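Local coordinates for sulfite dehydrogenase (Paracoccus pantotrophus, PDB 2XTS), which catalyses the oxidation of protein-bound sulfane sulfur as the molybdenum-cofactor subunit of SoxCD, working with a haem-carrying cytochrome subunit, at the interface of chains A and B. Numbering follows the deposited sequence. Chains: chain A, Sulfite dehydrogenase; chain B, Cytochrome.

Sulfane dehydrogenase SoxCD illustrates how one subunit can be fastened to another at well-separated points. Contacts 1 and 3 are neighbours, their C-alpha centres about 11 Å apart, and they share A:Tyr350 and B:Tyr156; both use helix 156-159 of chain B, contact 3 adding helix 151-154. Contact 2 lies about 38 Å from contact 1 and about 28 Å from contact 3, and uses the ends of helices 11-17 and 86-96 of the cytochrome. Chain B thus reaches along chain A, its later segment fixed at contacts 1 and 3 and its haem-bearing part at contact 2, which would limit relative movement of the two subunits.

Contact 1: the interface of chains A and B. Residues chain A 349-351; chain B 156, 159-161.
The ring of A:Tyr350 meets B:Tyr156 along its CD2-CE2 edge and carries B:Phe159 CB over the rim of one face; the two neighbours lie on opposite sides of its plane. Against B:Tyr156 it is turned almost perpendicular, the planes 87° apart, in an offset edge-to-face pair whose nearest corners are CE2 of A:Tyr350 and CD1 of B:Tyr156 at 3.5 Å. With CG anti to its backbone N (chi1 -177°), the A:Tyr350 ring extends away from the backbone alongside B:Phe159, both side chains pointing the same way. The phenylalanine ring presents an edge, with CD2 3.8 Å from A:Tyr350 CE2 and 3.6 Å from the phenolic OH. Beside the rings, the amide N of A:Val351 donates to the carbonyl O of B:Phe159 at 2.9 Å, tying the two backbones together. B:Ser160 turns its hydroxyl OG back to the carbonyl O of B:Tyr156, 2.7 Å away, which helps hold its rotation and sets OG against CA of A:Tyr350. The site joins the loop between strand 338-346 and helix 355-362 of chain A, in its Mo-co oxidoreductase dimerisation domain, to the end of helix 156-159 of chain B.

Contact 2: the interface of chains A and B. Residues chain A 172-178, 228; chain B 17, 95-96.
A:Arg228 lies flat over the indole of B:Trp17, its whole length used in the contact. At its root, CB sits 3.7 Å from CZ3 of the indole, and CG continues over the CZ3-CE3 side. CD lies over the face of the six-membered ring, 3.6 Å from its centroid, a CH-pi contact. Extended from CG to NE (chi2 171°, chi3 -171°), the chain carries its guanidinium on to the five-membered ring, which NH1 covers as a cation-pi pair; the two planes are 6° apart. The guanidinium turns its NE edge to A:Glu172, NE donating to OE1 at 3.0 Å, and NH2 donates to the same oxygen. CZ has B:Trp17 CG over one face and B:Arg95 NH2 over the other. The likely repulsion between the two arginines is presumably eased by A:Glu172, whose other oxygen OE2 forms a salt bridge with B:Arg95 NE at 3.1 Å. B:Arg95 then grips the carbonyl O of A:Asp175 end-on through NH1 and NH2, with CB of A:Ser178 over the centre of its guanidinium. Next to it, B:Ser96 OG donates to A:Ala176 O at 2.8 Å. Because B:Met97, an axial ligand of the haem iron, follows directly, this site is likely to steady the haem against the molybdenum subunit for electron transfer.

Contact 3: the interface of chains A and B. Residues chain A 256, 259-261, 263, 294, 350, 358, 362, 369; chain B 151, 155-156.
Carboxylate oxygen OE2 of B:Glu155 accepts from three nitrogens of chain A. A:Arg362 approaches side-on in a fork, NE to OE2 at 2.8 Å and NH2 to OE1, each on a syn lone pair and nearly straight, with 165° at the hydrogen of NE. A:Arg256 comes end-on instead, NH1 and NH2 both closing on OE2 from above the carboxylate plane. Two positive groups therefore flank one carboxylate, which would favour its charged form. B:Arg151 reverses the roles: its chain bends at chi3 (-74°), turning the guanidinium end-on to the carbonyl O of A:Val261, which lies 2.9 Å from NH2 and also accepts from NH1. The same NH1 forms a salt bridge with A:Asp263 OD2 at 2.9 Å, meeting that oxygen from above its plane. An alanine in place of B:Arg151 would probably leave A:Val261 O without these two donors and A:Asp263 without its charged mate, loosening the hold between the chains. A:Asp263 also meets B:Tyr156 tip to tip: the phenol OH donates to the syn lone pair of OD1 at 2.6 Å, and this hydroxyl lies over the rim of the B:Arg151 guanidinium. Behind A:Arg362, the carbonyl O of A:His369, a residue of the cobalt site, accepts from NH1. A water joins the two acids, 2.8 Å from A:Asp263 OD2 and 2.7 Å from B:Glu155 OE1, with A:Tyr350 OH 2.6 Å from the water oxygen.

Contact 1: the interface of chains A and B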
loop_
_atom_site.group_PDB
_atom_site.type_symbol
_atom_site.label_atom_id
_atom_site.label_comp_id
_atom_site.label_asym_id
_atom_site.label_seq_id
_atom_site.Cartn_x
_atom_site.Cartn_y
_atom_site.Cartn_z
ATOM N N GLY A 349 -18.005 9.379 21.682
ATOM C CA GLY A 349 -17.934 10.648 22.408
ATOM C C GLY A 349 -16.643 10.813 23.198
ATOM O O GLY A 349 -16.384 11.853 23.761
ATOM N N TYR A 350 -15.829 9.772 23.254
ATOM C CA TYR A 350 -14.530 9.827 23.917
ATOM C C TYR A 350 -13.620 10.866 23.258
ATOM O O TYR A 350 -13.428 10.844 22.027
ATOM C CB TYR A 350 -13.895 8.431 23.871
ATOM C CG TYR A 350 -12.567 8.294 24.568
ATOM C CD1 TYR A 350 -11.394 8.733 23.972
ATOM C CD2 TYR A 350 -12.464 7.645 25.791
ATOM C CE1 TYR A 350 -10.172 8.582 24.599
ATOM C CE2 TYR A 350 -11.248 7.469 26.420
ATOM C CZ TYR A 350 -10.101 7.933 25.816
ATOM O OH TYR A 350 -8.857 7.775 26.423
ATOM N N VAL A 351 -13.040 11.711 24.099
ATOM C CA VAL A 351 -12.120 12.763 23.721
ATOM C C VAL A 351 -10.737 12.405 24.260
ATOM O O VAL A 351 -10.552 12.173 25.460
ATOM C CB VAL A 351 -12.539 14.115 24.288
ATOM C CG1 VAL A 351 -11.555 15.197 23.848
ATOM C CG2 VAL A 351 -13.987 14.435 23.879
ATOM N N TYR B 156 -13.621 6.276 30.709
ATOM C CA TYR B 156 -14.493 6.636 29.606
ATOM C C TYR B 156 -15.556 7.666 30.008
ATOM O O TYR B 156 -15.767 8.611 29.283
ATOM C CB TYR B 156 -15.108 5.396 28.953
ATOM C CG TYR B 156 -14.116 4.438 28.298
ATOM C CD1 TYR B 156 -12.774 4.763 28.117
ATOM C CD2 TYR B 156 -14.539 3.197 27.870
ATOM C CE1 TYR B 156 -11.901 3.859 27.509
ATOM C CE2 TYR B 156 -13.664 2.285 27.283
ATOM C CZ TYR B 156 -12.347 2.629 27.095
ATOM O OH TYR B 156 -11.471 1.733 26.502
ATOM N N PHE B 159 -13.733 11.095 30.201
ATOM C CA PHE B 159 -13.125 11.573 28.981
ATOM C C PHE B 159 -14.143 11.751 27.865
ATOM O O PHE B 159 -13.814 12.251 26.807
ATOM C CB PHE B 159 -12.000 10.641 28.528
ATOM C CG PHE B 159 -10.862 10.495 29.515
ATOM C CD1 PHE B 159 -10.591 11.464 30.482
ATOM C CD2 PHE B 159 -10.017 9.398 29.425
ATOM C CE1 PHE B 159 -9.543 11.310 31.366
ATOM C CE2 PHE B 159 -8.933 9.265 30.298
ATOM C CZ PHE B 159 -8.717 10.218 31.283
ATOM N N SER B 160 -15.401 11.387 28.109
ATOM C CA SER B 160 -16.463 11.552 27.106
ATOM C C SER B 160 -17.376 12.744 27.393
ATOM O O SER B 160 -18.425 12.851 26.795
ATOM C CB SER B 160 -17.264 10.253 26.949
ATOM O OG SER B 160 -16.391 9.145 26.701
ATOM N N LYS B 161 -16.950 13.632 28.292
ATOM C CA LYS B 161 -17.648 14.899 28.525
ATOM C C LYS B 161 -17.323 15.873 27.388
ATOM O O LYS B 161 -16.318 15.702 26.680
ATOM C CB LYS B 161 -17.228 15.491 29.882
ATOM C CG LYS B 161 -17.497 14.597 31.107
ATOM C CD LYS B 161 -18.991 14.369 31.351
ATOM C CE LYS B 161 -19.325 14.132 32.831
ATOM N NZ LYS B 161 -18.608 12.964 33.413
#

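Contact 2: the interface of chains A and B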
loop_
_atom_site.group_PDB
_atom_site.type_symbol
_atom_site.label_atom_id
_atom_site.label_comp_id
_atom_site.label_asym_id
_atom_site.label_seq_id
_atom_site.Cartn_x
_atom_site.Cartn_y
_atom_site.Cartn_z
ATOM N N GLU A 172 -1.586 -19.013 19.314
ATOM C CA GLU A 172 -0.126 -18.971 19.424
ATOM C C GLU A 172 0.532 -19.085 18.077
ATOM O O GLU A 172 -0.017 -19.630 17.106
ATOM C CB GLU A 172 0.465 -20.014 20.381
ATOM C CG GLU A 172 0.182 -21.403 19.965
ATOM C CD GLU A 172 1.148 -22.523 20.463
ATOM O OE1 GLU A 172 0.824 -23.675 20.142
ATOM O OE2 GLU A 172 2.196 -22.312 21.128
ATOM N N GLY A 173 1.716 -18.499 18.040
ATOM C CA GLY A 173 2.529 -18.435 16.852
ATOM C C GLY A 173 3.474 -19.606 16.675
ATOM O O GLY A 173 3.744 -20.354 17.608
ATOM N N ALA A 174 4.016 -19.723 15.470
ATOM C CA ALA A 174 4.952 -20.796 15.119
ATOM C C ALA A 174 6.369 -20.539 15.595
ATOM O O ALA A 174 7.196 -21.446 15.568
ATOM C CB ALA A 174 4.957 -20.988 13.596
ATOM N N ASP A 175 6.647 -19.298 16.002
ATOM C CA ASP A 175 7.951 -18.886 16.485
ATOM C C ASP A 175 8.264 -19.429 17.882
ATOM O O ASP A 175 7.389 -19.924 18.585
ATOM C CB ASP A 175 8.108 -17.346 16.419
ATOM C CG ASP A 175 7.046 -16.571 17.192
ATOM O OD1 ASP A 175 5.880 -17.037 17.296
ATOM O OD2 ASP A 175 7.372 -15.446 17.650
ATOM N N ALA A 176 9.536 -19.344 18.259
ATOM C CA ALA A 176 9.982 -19.792 19.580
ATOM C C ALA A 176 9.266 -19.058 20.706
ATOM O O ALA A 176 8.892 -19.660 21.720
ATOM C CB ALA A 176 11.486 -19.624 19.731
ATOM N N SER A 177 9.002 -17.775 20.498
ATOM C CA SER A 177 8.394 -16.982 21.541
ATOM C C SER A 177 6.928 -17.328 21.772
ATOM O O SER A 177 6.424 -17.027 22.838
ATOM C CB SER A 177 8.524 -15.497 21.265
ATOM O OG SER A 177 7.567 -15.036 20.330
ATOM N N SER A 178 6.268 -17.873 20.742
ATOM C CA SER A 178 4.842 -18.275 20.725
ATOM C C SER A 178 3.864 -17.099 20.789
ATOM O O SER A 178 2.849 -17.101 20.075
ATOM C CB SER A 178 4.493 -19.324 21.793
ATOM O OG SER A 178 3.808 -18.807 22.934
ATOM N N ARG A 228 -0.076 -20.524 14.415
ATOM C CA ARG A 228 -0.059 -21.980 14.240
ATOM C C ARG A 228 -1.168 -22.745 14.930
ATOM O O ARG A 228 -1.485 -23.873 14.532
ATOM C CB ARG A 228 1.289 -22.567 14.690
ATOM C CG ARG A 228 1.403 -22.854 16.162
ATOM C CD ARG A 228 2.650 -23.614 16.461
ATOM N NE ARG A 228 2.669 -24.080 17.847
ATOM C CZ ARG A 228 3.661 -24.773 18.392
ATOM N NH1 ARG A 228 4.774 -25.030 17.702
ATOM N NH2 ARG A 228 3.544 -25.202 19.639
ATOM N N TRP B 17 1.918 -29.792 19.999
ATOM C CA TRP B 17 1.727 -28.338 19.901
ATOM C C TRP B 17 0.959 -27.704 21.050
ATOM O O TRP B 17 1.207 -26.536 21.368
ATOM C CB TRP B 17 1.101 -27.968 18.556
ATOM C CG TRP B 17 2.096 -27.850 17.434
ATOM C CD1 TRP B 17 3.376 -28.322 17.413
ATOM C CD2 TRP B 17 1.868 -27.285 16.136
ATOM N NE1 TRP B 17 3.973 -28.028 16.209
ATOM C CE2 TRP B 17 3.066 -27.387 15.416
ATOM C CE3 TRP B 17 0.785 -26.651 15.535
ATOM C CZ2 TRP B 17 3.195 -26.906 14.116
ATOM C CZ3 TRP B 17 0.918 -26.188 14.253
ATOM C CH2 TRP B 17 2.116 -26.288 13.570
ATOM N N ARG B 95 8.013 -23.654 26.730
ATOM C CA ARG B 95 7.745 -23.335 25.342
ATOM C C ARG B 95 8.781 -22.407 24.721
ATOM O O ARG B 95 8.968 -22.455 23.506
ATOM C CB ARG B 95 6.355 -22.695 25.253
ATOM C CG ARG B 95 5.872 -22.266 23.869
ATOM C CD ARG B 95 5.780 -23.432 22.861
ATOM N NE ARG B 95 5.188 -22.955 21.610
ATOM C CZ ARG B 95 5.843 -22.249 20.700
ATOM N NH1 ARG B 95 7.127 -22.003 20.887
ATOM N NH2 ARG B 95 5.227 -21.789 19.610
ATOM N N SER B 96 9.372 -21.522 25.525
ATOM C CA SER B 96 10.084 -20.360 24.985
ATOM C C SER B 96 11.484 -20.072 25.505
ATOM O O SER B 96 12.148 -19.164 25.007
ATOM C CB SER B 96 9.210 -19.102 25.101
ATOM O OG SER B 96 8.015 -19.285 24.377
HETATM O O HOH W 1 5.459 -18.711 25.090
#

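Contact 3: the interface of chains A and B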
loop_
_atom_site.group_PDB
_atom_site.type_symbol
_atom_site.label_atom_id
_atom_site.label_comp_id
_atom_site.label_asym_id
_atom_site.label_seq_id
_atom_site.Cartn_x
_atom_site.Cartn_y
_atom_site.Cartn_z
ATOM N N ARG A 256 -4.096 -3.461 36.016
ATOM C CA ARG A 256 -5.113 -3.882 35.076
ATOM C C ARG A 256 -4.589 -5.017 34.204
ATOM O O ARG A 256 -3.451 -4.940 33.723
ATOM C CB ARG A 256 -5.563 -2.737 34.177
ATOM C CG ARG A 256 -6.248 -1.606 34.879
ATOM C CD ARG A 256 -6.435 -0.443 33.949
ATOM N NE ARG A 256 -7.227 0.643 34.504
ATOM C CZ ARG A 256 -7.251 1.871 33.998
ATOM N NH1 ARG A 256 -6.493 2.167 32.951
ATOM N NH2 ARG A 256 -8.026 2.809 34.527
ATOM N N THR A 259 -6.355 -5.331 29.113
ATOM C CA THR A 259 -6.633 -4.023 28.535
ATOM C C THR A 259 -6.436 -4.211 27.050
ATOM O O THR A 259 -5.375 -3.967 26.483
ATOM C CB THR A 259 -5.746 -2.921 29.146
ATOM O OG1 THR A 259 -4.365 -3.352 29.139
ATOM C CG2 THR A 259 -6.184 -2.682 30.583
ATOM N N TRP A 260 -7.481 -4.700 26.416
ATOM C CA TRP A 260 -7.394 -5.093 25.028
ATOM C C TRP A 260 -7.512 -3.908 24.077
ATOM O O TRP A 260 -6.745 -3.793 23.119
ATOM C CB TRP A 260 -8.469 -6.133 24.715
ATOM C CG TRP A 260 -8.337 -7.389 25.519
ATOM C CD1 TRP A 260 -7.203 -8.078 25.776
ATOM C CD2 TRP A 260 -9.403 -8.127 26.136
ATOM N NE1 TRP A 260 -7.480 -9.190 26.543
ATOM C CE2 TRP A 260 -8.829 -9.248 26.769
ATOM C CE3 TRP A 260 -10.778 -7.924 26.248
ATOM C CZ2 TRP A 260 -9.594 -10.178 27.481
ATOM C CZ3 TRP A 260 -11.531 -8.850 26.970
ATOM C CH2 TRP A 260 -10.939 -9.957 27.568
ATOM N N VAL A 261 -8.489 -3.036 24.283
ATOM C CA VAL A 261 -8.754 -1.983 23.301
ATOM C C VAL A 261 -7.758 -0.835 23.406
ATOM O O VAL A 261 -7.276 -0.477 24.489
ATOM C CB VAL A 261 -10.223 -1.439 23.290
ATOM C CG1 VAL A 261 -10.575 -0.847 21.918
ATOM C CG2 VAL A 261 -11.226 -2.501 23.573
ATOM N N ASP A 263 -7.358 3.093 22.887
ATOM C CA ASP A 263 -8.258 4.241 22.943
ATOM C C ASP A 263 -7.901 5.330 21.912
ATOM O O ASP A 263 -6.801 5.354 21.343
ATOM C CB ASP A 263 -8.248 4.830 24.358
ATOM C CG ASP A 263 -8.831 3.893 25.406
ATOM O OD1 ASP A 263 -9.759 3.118 25.098
ATOM O OD2 ASP A 263 -8.357 3.961 26.556
ATOM N N ASN A 294 -12.125 2.101 19.496
ATOM C CA ASN A 294 -13.536 2.102 19.864
ATOM C C ASN A 294 -14.475 2.557 18.745
ATOM O O ASN A 294 -15.672 2.703 18.975
ATOM C CB ASN A 294 -13.730 2.942 21.133
ATOM C CG ASN A 294 -13.186 2.258 22.378
ATOM O OD1 ASN A 294 -12.355 2.822 23.110
ATOM N ND2 ASN A 294 -13.614 1.049 22.601
ATOM N N TYR A 350 -15.829 9.772 23.254
ATOM C CA TYR A 350 -14.530 9.827 23.917
ATOM C C TYR A 350 -13.620 10.866 23.258
ATOM O O TYR A 350 -13.428 10.844 22.027
ATOM C CB TYR A 350 -13.895 8.431 23.871
ATOM C CG TYR A 350 -12.567 8.294 24.568
ATOM C CD1 TYR A 350 -11.394 8.733 23.972
ATOM C CD2 TYR A 350 -12.464 7.645 25.791
ATOM C CE1 TYR A 350 -10.172 8.582 24.599
ATOM C CE2 TYR A 350 -11.248 7.469 26.420
ATOM C CZ TYR A 350 -10.101 7.933 25.816
ATOM O OH TYR A 350 -8.857 7.775 26.423
ATOM N N LEU A 358 -4.387 11.449 32.166
ATOM C CA LEU A 358 -4.111 10.014 32.290
ATOM C C LEU A 358 -3.342 9.676 33.557
ATOM O O LEU A 358 -3.726 8.762 34.287
ATOM C CB LEU A 358 -3.365 9.498 31.074
ATOM C CG LEU A 358 -4.207 9.319 29.813
ATOM C CD1 LEU A 358 -3.277 9.183 28.619
ATOM C CD2 LEU A 358 -5.090 8.121 29.936
ATOM N N ARG A 362 -3.787 6.962 36.539
ATOM C CA ARG A 362 -2.946 5.766 36.423
ATOM C C ARG A 362 -1.569 5.850 37.035
ATOM O O ARG A 362 -0.888 4.840 37.120
ATOM C CB ARG A 362 -2.722 5.458 34.953
ATOM C CG ARG A 362 -3.975 5.187 34.167
ATOM C CD ARG A 362 -3.637 4.940 32.741
ATOM N NE ARG A 362 -4.751 4.860 31.842
ATOM C CZ ARG A 362 -4.607 4.552 30.567
ATOM N NH1 ARG A 362 -3.399 4.231 30.092
ATOM N NH2 ARG A 362 -5.650 4.593 29.760
ATOM N N HIS A 369 -0.562 1.741 26.768
ATOM C CA HIS A 369 -1.782 2.520 26.604
ATOM C C HIS A 369 -1.629 4.021 26.863
ATOM O O HIS A 369 -2.528 4.665 27.385
ATOM C CB HIS A 369 -2.931 1.923 27.416
ATOM C CG HIS A 369 -3.273 0.525 27.000
ATOM N ND1 HIS A 369 -4.016 0.242 25.870
ATOM C CD2 HIS A 369 -2.977 -0.674 27.561
ATOM C CE1 HIS A 369 -4.123 -1.073 25.734
ATOM N NE2 HIS A 369 -3.515 -1.654 26.754
ATOM N N ARG B 151 -11.469 0.640 32.433
ATOM C CA ARG B 151 -11.534 1.955 31.814
ATOM C C ARG B 151 -12.970 2.387 31.566
ATOM O O ARG B 151 -13.269 3.574 31.664
ATOM C CB ARG B 151 -10.766 1.954 30.510
ATOM C CG ARG B 151 -9.282 2.010 30.731
ATOM C CD ARG B 151 -8.517 1.971 29.399
ATOM N NE ARG B 151 -8.543 0.623 28.825
ATOM C CZ ARG B 151 -8.040 0.295 27.643
ATOM N NH1 ARG B 151 -7.481 1.242 26.898
ATOM N NH2 ARG B 151 -8.063 -0.971 27.247
ATOM N N GLU B 155 -12.443 5.789 33.337
ATOM C CA GLU B 155 -11.896 6.749 32.374
ATOM C C GLU B 155 -12.924 7.211 31.332
ATOM O O GLU B 155 -13.080 8.397 31.100
ATOM C CB GLU B 155 -10.643 6.199 31.681
ATOM C CG GLU B 155 -9.531 5.889 32.658
ATOM C CD GLU B 155 -8.232 5.452 32.016
ATOM O OE1 GLU B 155 -8.037 5.687 30.810
ATOM O OE2 GLU B 155 -7.388 4.920 32.779
ATOM N N TYR B 156 -13.621 6.276 30.709
ATOM C CA TYR B 156 -14.493 6.636 29.606
ATOM C C TYR B 156 -15.556 7.666 30.008
ATOM O O TYR B 156 -15.767 8.611 29.283
ATOM C CB TYR B 156 -15.108 5.396 28.953
ATOM C CG TYR B 156 -14.116 4.438 28.298
ATOM C CD1 TYR B 156 -12.774 4.763 28.117
ATOM C CD2 TYR B 156 -14.539 3.197 27.870
ATOM C CE1 TYR B 156 -11.901 3.859 27.509
ATOM C CE2 TYR B 156 -13.664 2.285 27.283
ATOM C CZ TYR B 156 -12.347 2.629 27.095
ATOM O OH TYR B 156 -11.471 1.733 26.502
HETATM O O HOH W 2 -9.118 5.982 28.334
#